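Local coordinates for protein transcriptional regulator, TetR family (Cytophaga hutchinsonii, PDB 3EUP) that probably binds operator DNA through an N-terminal helix-turn-helix domain and regulates transcription, as TetR-family proteins do, at residues P22-K27 with E56-A61; G28-S33 with T114-D119. One frame throughout, in Å; residues are numbered along the deposited sequence.

Contact 1 (P22-K27 with E56-A61)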
ATOM      1  N   PRO A  22      -6.190  -7.639  15.443  1.00 24.03           N
ATOM      2  CA  PRO A  22      -5.047  -6.697  15.478  1.00 24.09           C
ATOM      3  C   PRO A  22      -3.711  -7.388  15.226  1.00 24.43           C
ATOM      4  O   PRO A  22      -2.788  -6.781  14.668  1.00 25.42           O
ATOM      5  CB  PRO A  22      -5.084  -6.159  16.918  1.00 24.85           C
ATOM      6  CG  PRO A  22      -6.457  -6.403  17.375  1.00 25.02           C
ATOM      7  CD  PRO A  22      -6.915  -7.647  16.719  1.00 23.93           C
ATOM      8  N   VAL A  23      -3.589  -8.654  15.624  1.00 23.92           N
ATOM      9  CA  VAL A  23      -2.365  -9.395  15.369  1.00 23.50           C
ATOM     10  C   VAL A  23      -2.295  -9.708  13.873  1.00 22.86           C
ATOM     11  O   VAL A  23      -1.229  -9.551  13.254  1.00 23.65           O
ATOM     12  CB  VAL A  23      -2.277 -10.737  16.143  1.00 23.33           C
ATOM     13  CG1 VAL A  23      -0.932 -11.357  15.932  1.00 24.40           C
ATOM     14  CG2 VAL A  23      -2.536 -10.526  17.666  1.00 26.44           C
ATOM     15  N   PHE A  24      -3.374 -10.198  13.264  1.00 21.68           N
ATOM     16  CA  PHE A  24      -3.265 -10.472  11.821  1.00 20.52           C
ATOM     17  C   PHE A  24      -2.975  -9.187  11.049  1.00 20.76           C
ATOM     18  O   PHE A  24      -2.208  -9.198  10.096  1.00 21.40           O
ATOM     19  CB  PHE A  24      -4.500 -11.136  11.237  1.00 20.00           C
ATOM     20  CG  PHE A  24      -4.608 -12.584  11.564  1.00 19.94           C
ATOM     21  CD1 PHE A  24      -3.740 -13.520  10.983  1.00 19.69           C
ATOM     22  CD2 PHE A  24      -5.527 -13.011  12.496  1.00 18.71           C
ATOM     23  CE1 PHE A  24      -3.832 -14.890  11.299  1.00 19.88           C
ATOM     24  CE2 PHE A  24      -5.624 -14.379  12.845  1.00 18.57           C
ATOM     25  CZ  PHE A  24      -4.785 -15.309  12.240  1.00 20.38           C
ATOM     26  N   ASN A  25      -3.598  -8.087  11.442  1.00 21.39           N
ATOM     27  CA  ASN A  25      -3.453  -6.823  10.711  1.00 22.16           C
ATOM     28  C   ASN A  25      -2.019  -6.299  10.743  1.00 24.05           C
ATOM     29  O   ASN A  25      -1.602  -5.637   9.802  1.00 25.55           O
ATOM     30  CB  ASN A  25      -4.424  -5.756  11.202  1.00 21.71           C
ATOM     31  CG  ASN A  25      -4.621  -4.640  10.204  1.00 21.38           C
ATOM     32  OD1 ASN A  25      -4.694  -4.868   8.989  1.00 22.47           O
ATOM     33  ND2 ASN A  25      -4.697  -3.426  10.704  1.00 21.81           N
ATOM     34  N   VAL A  26      -1.277  -6.652  11.781  1.00 24.78           N
ATOM     35  CA  VAL A  26       0.111  -6.211  11.990  1.00 25.12           C
ATOM     36  C   VAL A  26       1.139  -7.208  11.460  1.00 25.56           C
ATOM     37  O   VAL A  26       2.043  -6.842  10.705  1.00 25.18           O
ATOM     38  CB  VAL A  26       0.356  -5.951  13.499  1.00 25.08           C
ATOM     39  CG1 VAL A  26       1.889  -5.846  13.838  1.00 25.87           C
ATOM     40  CG2 VAL A  26      -0.349  -4.690  13.892  1.00 25.32           C
ATOM     41  N   LYS A  27       0.968  -8.477  11.807  1.00 25.87           N
ATOM     42  CA  LYS A  27       1.949  -9.516  11.495  1.00 26.61           C
ATOM     43  C   LYS A  27       1.660 -10.278  10.201  1.00 26.23           C
ATOM     44  O   LYS A  27       2.542 -10.969   9.669  1.00 25.06           O
ATOM     45  CB  LYS A  27       2.026 -10.513  12.644  1.00 26.83           C
ATOM     46  CG  LYS A  27       2.466  -9.900  13.955  1.00 31.28           C
ATOM     47  CD  LYS A  27       2.818 -11.015  14.960  1.00 37.27           C
ATOM     48  CE  LYS A  27       3.744 -10.533  16.066  1.00 40.18           C
ATOM     49  NZ  LYS A  27       4.114 -11.654  16.976  1.00 42.65           N
ATOM     50  N   GLU A  56      -5.995 -20.068   8.602  1.00 30.33           N
ATOM     51  CA  GLU A  56      -6.446 -19.324   7.438  1.00 30.67           C
ATOM     52  C   GLU A  56      -7.893 -18.879   7.578  1.00 28.04           C
ATOM     53  O   GLU A  56      -8.209 -17.767   7.204  1.00 27.85           O
ATOM     54  CB  GLU A  56      -6.236 -20.123   6.129  1.00 31.41           C
ATOM     55  CG  GLU A  56      -7.211 -19.751   5.018  1.00 36.69           C
ATOM     56  CD  GLU A  56      -6.863 -20.339   3.646  1.00 43.65           C
ATOM     57  OE1 GLU A  56      -5.776 -20.985   3.515  1.00 48.93           O
ATOM     58  OE2 GLU A  56      -7.667 -20.095   2.695  1.00 46.58           O
ATOM     59  N   ALA A  57      -8.763 -19.743   8.089  1.00 27.02           N
ATOM     60  CA  ALA A  57     -10.145 -19.382   8.386  1.00 25.71           C
ATOM     61  C   ALA A  57     -10.199 -18.226   9.413  1.00 24.83           C
ATOM     62  O   ALA A  57     -11.023 -17.331   9.284  1.00 24.40           O
ATOM     63  CB  ALA A  57     -10.946 -20.587   8.910  1.00 24.99           C
ATOM     64  N   VAL A  58      -9.294 -18.235  10.389  1.00 23.85           N
ATOM     65  CA  VAL A  58      -9.215 -17.131  11.355  1.00 23.13           C
ATOM     66  C   VAL A  58      -8.769 -15.826  10.663  1.00 22.39           C
ATOM     67  O   VAL A  58      -9.342 -14.785  10.912  1.00 21.45           O
ATOM     68  CB  VAL A  58      -8.262 -17.424  12.542  1.00 22.45           C
ATOM     69  CG1 VAL A  58      -8.386 -16.304  13.574  1.00 21.80           C
ATOM     70  CG2 VAL A  58      -8.528 -18.830  13.142  1.00 21.43           C
ATOM     71  N   ALA A  59      -7.782 -15.913   9.770  1.00 22.32           N
ATOM     72  CA  ALA A  59      -7.271 -14.738   9.009  1.00 21.52           C
ATOM     73  C   ALA A  59      -8.343 -14.104   8.144  1.00 21.85           C
ATOM     74  O   ALA A  59      -8.465 -12.885   8.107  1.00 22.14           O
ATOM     75  CB  ALA A  59      -6.091 -15.118   8.167  1.00 21.42           C
ATOM     76  N   ILE A  60      -9.159 -14.940   7.509  1.00 22.11           N
ATOM     77  CA  ILE A  60     -10.253 -14.472   6.668  1.00 22.66           C
ATOM     78  C   ILE A  60     -11.321 -13.731   7.477  1.00 22.56           C
ATOM     79  O   ILE A  60     -11.735 -12.645   7.090  1.00 22.78           O
ATOM     80  CB  ILE A  60     -10.853 -15.597   5.838  1.00 23.42           C
ATOM     81  CG1 ILE A  60      -9.815 -16.094   4.780  1.00 26.31           C
ATOM     82  CG2 ILE A  60     -12.236 -15.139   5.209  1.00 24.14           C
ATOM     83  CD1 ILE A  60     -10.250 -17.390   4.118  1.00 27.75           C
ATOM     84  N   ALA A  61     -11.744 -14.317   8.598  1.00 22.16           N
ATOM     85  CA  ALA A  61     -12.676 -13.674   9.511  1.00 21.35           C
ATOM     86  C   ALA A  61     -12.079 -12.372  10.071  1.00 20.56           C
ATOM     87  O   ALA A  61     -12.800 -11.357  10.184  1.00 20.30           O
ATOM     88  CB  ALA A  61     -13.058 -14.655  10.682  1.00 20.29           C
TER
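Phe24 reaches from helix 10-31 to helix 55-78 and lays one face of its ring over Ala59. The CA of Ala59 stands 4.0 Å from the ring centroid and only 4° off the ring normal, a CH-pi contact almost exactly over the centre of the ring. The methyl of the same alanine rests on that face nearer one side, its CB 3.9 Å from Phe24 CE1. A residue as small as alanine suits this place because it lets the flat ring settle close against the helix backbone. Toward CE2 and CZ, on the same side of the ring plane as Ala59, Val58 comes in obliquely, its CG1 3.4 Å from Phe24 CE2; this is the tightest point of the contact, and the two side chains cross at about a right angle. CG of Phe24 lies anti to its carbonyl carbon (chi1 -76°), which sends the ring out toward the other helix. Leu37 of helix 34-41 and Thr32 also pack on the ring, so it belongs to the shared core of the presumed DNA-binding domain.

Away from the ring the helix is more open: Lys27 is exposed and forms a salt bridge with Asp36, and Val26, partly exposed, meets Asp119 of the second subunit. Replacing Phe24 with an alanine would probably open a gap between the helices and leave Ala59 and Val58 without the surface they pack on. No hydrogen bond joins the two segments; the two helices are therefore held here by shape and apolar burial, not by directional bonds.

Contact 2 (G28-S33 with T114-D119)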
ATOM      1  N   GLY A  28       0.430 -10.186   9.697  1.00 25.02           N
ATOM      2  CA  GLY A  28       0.084 -10.907   8.488  1.00 24.81           C
ATOM      3  C   GLY A  28      -0.193 -12.371   8.778  1.00 24.97           C
ATOM      4  O   GLY A  28      -0.031 -12.826   9.880  1.00 25.07           O
ATOM      5  N   LEU A  29      -0.677 -13.089   7.787  1.00 26.35           N
ATOM      6  CA  LEU A  29      -0.982 -14.507   7.973  1.00 27.93           C
ATOM      7  C   LEU A  29       0.329 -15.280   8.224  1.00 28.82           C
ATOM      8  O   LEU A  29       0.417 -16.058   9.167  1.00 28.56           O
ATOM      9  CB  LEU A  29      -1.757 -15.029   6.766  1.00 28.42           C
ATOM     10  CG  LEU A  29      -1.966 -16.543   6.654  1.00 29.61           C
ATOM     11  CD1 LEU A  29      -2.905 -17.085   7.763  1.00 27.40           C
ATOM     12  CD2 LEU A  29      -2.438 -16.934   5.204  1.00 31.11           C
ATOM     13  N   ALA A  30       1.379 -14.991   7.447  1.00 30.09           N
ATOM     14  CA  ALA A  30       2.668 -15.718   7.607  1.00 30.41           C
ATOM     15  C   ALA A  30       3.339 -15.387   8.925  1.00 30.57           C
ATOM     16  O   ALA A  30       3.964 -16.251   9.506  1.00 32.04           O
ATOM     17  CB  ALA A  30       3.645 -15.454   6.431  1.00 29.94           C
ATOM     18  N   GLY A  31       3.223 -14.157   9.406  1.00 29.18           N
ATOM     19  CA  GLY A  31       3.906 -13.787  10.631  1.00 29.11           C
ATOM     20  C   GLY A  31       3.140 -14.120  11.914  1.00 28.99           C
ATOM     21  O   GLY A  31       3.654 -13.948  13.025  1.00 28.53           O
ATOM     22  N   THR A  32       1.900 -14.579  11.774  1.00 28.08           N
ATOM     23  CA  THR A  32       1.079 -14.844  12.945  1.00 27.68           C
ATOM     24  C   THR A  32       1.168 -16.314  13.250  1.00 28.52           C
ATOM     25  O   THR A  32       0.807 -17.132  12.413  1.00 29.65           O
ATOM     26  CB  THR A  32      -0.387 -14.397  12.710  1.00 27.27           C
ATOM     27  OG1 THR A  32      -0.405 -12.963  12.545  1.00 27.14           O
ATOM     28  CG2 THR A  32      -1.284 -14.774  13.902  1.00 26.23           C
ATOM     29  N   SER A  33       1.687 -16.642  14.427  1.00 28.95           N
ATOM     30  CA  SER A  33       1.881 -18.036  14.852  1.00 30.32           C
ATOM     31  C   SER A  33       0.785 -18.465  15.818  1.00 30.50           C
ATOM     32  O   SER A  33      -0.021 -17.660  16.275  1.00 28.73           O
ATOM     33  CB  SER A  33       3.208 -18.184  15.599  1.00 30.59           C
ATOM     34  OG  SER A  33       3.090 -17.599  16.893  1.00 32.14           O
ATOM     35  N   THR A 114      -3.699  -6.880   0.860  1.00 23.73           N
ATOM     36  CA  THR A 114      -3.363  -6.952  -0.542  1.00 23.42           C
ATOM     37  C   THR A 114      -1.854  -7.252  -0.725  1.00 23.85           C
ATOM     38  O   THR A 114      -1.494  -8.072  -1.556  1.00 25.02           O
ATOM     39  CB  THR A 114      -3.691  -5.619  -1.316  1.00 23.91           C
ATOM     40  OG1 THR A 114      -5.088  -5.344  -1.236  1.00 22.16           O
ATOM     41  CG2 THR A 114      -3.294  -5.737  -2.817  1.00 26.67           C
ATOM     42  N   ILE A 115      -0.979  -6.583   0.019  1.00 23.62           N
ATOM     43  CA  ILE A 115       0.455  -6.733  -0.175  1.00 23.46           C
ATOM     44  C   ILE A 115       0.892  -8.156   0.174  1.00 23.99           C
ATOM     45  O   ILE A 115       1.747  -8.764  -0.501  1.00 24.11           O
ATOM     46  CB  ILE A 115       1.211  -5.673   0.692  1.00 24.22           C
ATOM     47  CG1 ILE A 115       0.730  -4.283   0.322  1.00 22.78           C
ATOM     48  CG2 ILE A 115       2.722  -5.759   0.473  1.00 25.33           C
ATOM     49  CD1 ILE A 115       0.927  -3.911  -1.121  1.00 22.67           C
ATOM     50  N   GLU A 116       0.286  -8.726   1.203  1.00 22.81           N
ATOM     51  CA  GLU A 116       0.621 -10.089   1.546  1.00 24.47           C
ATOM     52  C   GLU A 116       0.039 -11.128   0.564  1.00 23.93           C
ATOM     53  O   GLU A 116       0.762 -12.036   0.066  1.00 23.43           O
ATOM     54  CB  GLU A 116       0.174 -10.418   2.965  1.00 25.06           C
ATOM     55  CG  GLU A 116       0.803 -11.760   3.391  1.00 29.23           C
ATOM     56  CD  GLU A 116       0.508 -12.210   4.818  1.00 34.53           C
ATOM     57  OE1 GLU A 116      -0.395 -11.599   5.477  1.00 35.81           O
ATOM     58  OE2 GLU A 116       1.172 -13.213   5.249  1.00 32.76           O
ATOM     59  N   ALA A 117      -1.254 -10.974   0.302  1.00 22.92           N
ATOM     60  CA  ALA A 117      -2.047 -12.000  -0.370  1.00 22.99           C
ATOM     61  C   ALA A 117      -1.864 -11.969  -1.865  1.00 24.18           C
ATOM     62  O   ALA A 117      -2.054 -13.027  -2.532  1.00 25.23           O
ATOM     63  CB  ALA A 117      -3.526 -11.835  -0.031  1.00 22.68           C
ATOM     64  N   ASP A 118      -1.508 -10.810  -2.421  1.00 23.26           N
ATOM     65  CA  ASP A 118      -1.503 -10.674  -3.868  1.00 25.44           C
ATOM     66  C   ASP A 118      -0.744 -11.762  -4.646  1.00 25.58           C
ATOM     67  O   ASP A 118      -1.244 -12.263  -5.667  1.00 26.72           O
ATOM     68  CB  ASP A 118      -1.107  -9.270  -4.378  1.00 24.48           C
ATOM     69  CG  ASP A 118       0.331  -8.843  -4.015  1.00 25.18           C
ATOM     70  OD1 ASP A 118       1.066  -9.516  -3.223  1.00 22.33           O
ATOM     71  OD2 ASP A 118       0.703  -7.737  -4.519  1.00 22.70           O
ATOM     72  N   ASP A 119       0.442 -12.128  -4.179  1.00 26.96           N
ATOM     73  CA  ASP A 119       1.224 -13.173  -4.813  1.00 27.45           C
ATOM     74  C   ASP A 119       1.370 -14.423  -3.970  1.00 28.01           C
ATOM     75  O   ASP A 119       2.220 -15.263  -4.260  1.00 26.61           O
ATOM     76  CB  ASP A 119       2.600 -12.624  -5.234  1.00 28.48           C
ATOM     77  CG  ASP A 119       2.469 -11.530  -6.295  1.00 30.82           C
ATOM     78  OD1 ASP A 119       1.891 -11.849  -7.358  1.00 33.03           O
ATOM     79  OD2 ASP A 119       2.904 -10.376  -6.066  1.00 32.47           O
TER
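This is a polar surface contact between the two parts of the chain: the side chain of Glu116, on helix 109-117 of the C-terminal domain, which in TetR relatives binds the ligand, grips backbone N-H groups of residues 28-33, at the end of helix 10-31 in the N-terminal domain. The carboxylate takes two bonds from successive residues. Leu29 N donates to Glu116 OE1 at 2.8 Å with an N-H...O angle of 154°, and Ala30 N donates to Glu116 OE2, also at 2.8 Å but straighter, at 170°. Each oxygen uses its syn lone pair, on the side of its partner oxygen, so the two bonds together fix the rotation of the carboxylate. The helix is kinked here, and neither of these two nitrogens is bonded to the preceding turn; the glutamate supplies acceptors that the backbone does not.

Glutamate has the length for this task. Its CG is anti to the backbone N (chi1 -168°) and the chain stays extended beyond it, carrying the carboxylate across to the neighbouring backbone. Gly28 lets it come close: its CA is 3.1 Å from Glu116 OE1, a side chain here would collide with that oxygen, and its positive phi is readily adopted by glycine. The small CB of Ala30 lies 3.5 Å from Glu116 OE2, a van der Waals touch; so short a side chain leaves the oxygen room to reach Ala30 N.

Behind the grip, Thr32 OG1 donates to Gly28 O at 2.7 Å, and Lys55 of helix 55-78 bonds to the carbonyl oxygens of Leu29 and Thr32. Ser33 then caps the start of helix 34-41, while helix 122-148 packs against Thr114 and Ala117, and the second subunit reaches Ala30 through its Gly31.

Overall arrangement
Both contacts draw on helix 10-31, from successive segments, and their centres lie about 9 Å apart. Contact 1 is buried and joins this helix to helix 55-78 within the N-terminal domain, by apolar packing and a CH-pi contact, with no hydrogen bond. Contact 2 lies at the surface and joins its C-terminal end to helix 109-117 in the C-terminal domain, through a carboxylate and backbone N-H groups. They meet directly: Thr32 CG2 is 3.6 Å from Phe24 CE1, and Leu29 CD1 is 3.8 Å from Ala59 CB. One helix thus shares in the core of the N-terminal domain and, through its end, in the junction with the C-terminal domain.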